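ORF115 (WSSV285) (Wsv230) (Shrimp white spot syndrome virus, PDB 2ZUG) binds histones as a dimeric mimic of DNA and so disrupts nucleosome assembly. Local coordinates at residues L11-D16 with D40-V45. Numbering follows the deposited sequence.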
# COMPACT_ATOMS: atom_id res chain seq x y z
N LEU A 11 2.45 8.58 -0.79
CA LEU A 11 3.53 8.06 -1.60
C LEU A 11 4.71 9.00 -1.74
O LEU A 11 4.59 10.21 -1.60
CB LEU A 11 3.03 7.74 -3.01
CG LEU A 11 1.73 6.96 -3.20
CD1 LEU A 11 1.34 7.04 -4.66
CD2 LEU A 11 1.89 5.52 -2.72
N LEU A 12 5.86 8.41 -2.03
CA LEU A 12 7.10 9.12 -2.26
C LEU A 12 7.46 8.84 -3.71
O LEU A 12 7.66 7.69 -4.09
CB LEU A 12 8.24 8.57 -1.39
CG LEU A 12 8.26 8.85 0.10
CD1 LEU A 12 9.54 8.32 0.65
CD2 LEU A 12 8.13 10.31 0.38
N VAL A 13 7.56 9.88 -4.52
CA VAL A 13 7.89 9.68 -5.91
C VAL A 13 9.15 10.42 -6.21
O VAL A 13 9.20 11.63 -5.99
CB VAL A 13 6.79 10.22 -6.81
CG1 VAL A 13 6.87 9.53 -8.15
CG2 VAL A 13 5.41 10.04 -6.15
N GLY A 14 10.17 9.72 -6.69
CA GLY A 14 11.41 10.41 -6.99
C GLY A 14 12.28 9.62 -7.93
O GLY A 14 12.07 8.42 -8.09
N ASP A 15 13.26 10.29 -8.53
CA ASP A 15 14.17 9.64 -9.48
C ASP A 15 15.32 8.96 -8.77
O ASP A 15 16.07 8.19 -9.38
CB ASP A 15 14.71 10.66 -10.49
CG ASP A 15 13.60 11.29 -11.33
OD1 ASP A 15 12.53 10.63 -11.50
OD2 ASP A 15 13.80 12.44 -11.82
N ASP A 16 15.48 9.26 -7.49
CA ASP A 16 16.52 8.61 -6.74
C ASP A 16 15.89 8.14 -5.46
O ASP A 16 15.72 8.92 -4.54
CB ASP A 16 17.65 9.54 -6.41
CG ASP A 16 18.76 8.83 -5.71
OD1 ASP A 16 18.53 7.64 -5.32
OD2 ASP A 16 19.85 9.45 -5.55
N ASP A 40 9.24 1.90 -10.28
CA ASP A 40 10.42 2.08 -9.43
C ASP A 40 10.58 3.43 -8.73
O ASP A 40 11.24 3.54 -7.68
CB ASP A 40 11.68 1.79 -10.25
CG ASP A 40 12.01 0.31 -10.27
OD1 ASP A 40 11.18 -0.44 -9.67
OD2 ASP A 40 13.06 -0.11 -10.85
N ARG A 41 9.97 4.46 -9.29
CA ARG A 41 10.06 5.77 -8.71
C ARG A 41 9.03 5.97 -7.62
O ARG A 41 8.92 7.09 -7.07
CB ARG A 41 9.89 6.82 -9.80
CG ARG A 41 10.97 6.73 -10.88
CD ARG A 41 10.62 7.63 -12.03
NE ARG A 41 9.33 7.24 -12.59
CZ ARG A 41 8.65 7.93 -13.51
NH1 ARG A 41 9.14 9.08 -13.98
NH2 ARG A 41 7.49 7.48 -13.95
N VAL A 42 8.30 4.89 -7.29
CA VAL A 42 7.27 4.96 -6.25
C VAL A 42 7.46 4.08 -5.01
O VAL A 42 7.89 2.94 -5.08
CB VAL A 42 5.86 4.67 -6.81
CG1 VAL A 42 4.80 4.77 -5.70
CG2 VAL A 42 5.53 5.66 -7.89
N TYR A 43 7.12 4.66 -3.86
CA TYR A 43 7.15 4.01 -2.57
C TYR A 43 5.91 4.41 -1.80
O TYR A 43 5.54 5.60 -1.73
CB TYR A 43 8.35 4.41 -1.77
CG TYR A 43 9.52 3.53 -1.97
CD1 TYR A 43 10.26 3.60 -3.15
CD2 TYR A 43 9.92 2.66 -0.98
CE1 TYR A 43 11.40 2.80 -3.32
CE2 TYR A 43 11.05 1.87 -1.13
CZ TYR A 43 11.78 1.94 -2.30
OH TYR A 43 12.90 1.16 -2.42
N MSE A 44 5.26 3.41 -1.23
CA MSE A 44 4.09 3.66 -0.44
C MSE A 44 4.60 3.76 0.99
O MSE A 44 5.48 2.98 1.42
CB MSE A 44 3.13 2.50 -0.54
CG MSE A 44 2.79 2.08 -1.96
SE MSE A 44 2.32 0.16 -2.09
CE MSE A 44 0.62 0.16 -1.01
N VAL A 45 4.07 4.75 1.69
CA VAL A 45 4.41 4.98 3.08
C VAL A 45 3.12 4.81 3.85
O VAL A 45 2.18 5.60 3.70
CB VAL A 45 4.97 6.40 3.29
CG1 VAL A 45 5.27 6.64 4.77
CG2 VAL A 45 6.20 6.58 2.45
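Leu12 and Tyr43 face each other as a hydrogen-bonded antiparallel pair, Leu12 N giving to Tyr43 O at 2.8 Å and Tyr43 N returning a more bent bond to Leu12 O at 3.1 Å. They join strand 10-13 to strand 42-47, the two inner strands of a four-stranded antiparallel sheet. Past the paired strands, Gly14 N still reaches Arg41 O at 2.9 Å, which carries the ladder into the loops at this end. Leu11, Val13, Val42 and Met44 share one face of the sheet. There Val13 and Val42 run alongside each other, CG1 against CG2, and on this face Leu11, Val42 and the selenomethionine Met44 also pack against the second subunit, where Met44 meets its own counterpart. Leu12 and Tyr43 point to the other face; Val45 turns toward the strand of Leu12, its CG2 meets Leu12 CG, and both residues reach helix 20-25. At the exposed end, the Asp15 carboxylate and Arg41 guanidinium are nearly coplanar, 9° apart, but Asp15 OD1 stays 4.5 Å from Arg41 NH1, too far for a salt bridge; Arg41 instead pairs with Asp39. With CG anti to its carbonyl carbon (chi1 -47°), Leu11 brings CD2 to 3.6 Å from Met44 CG.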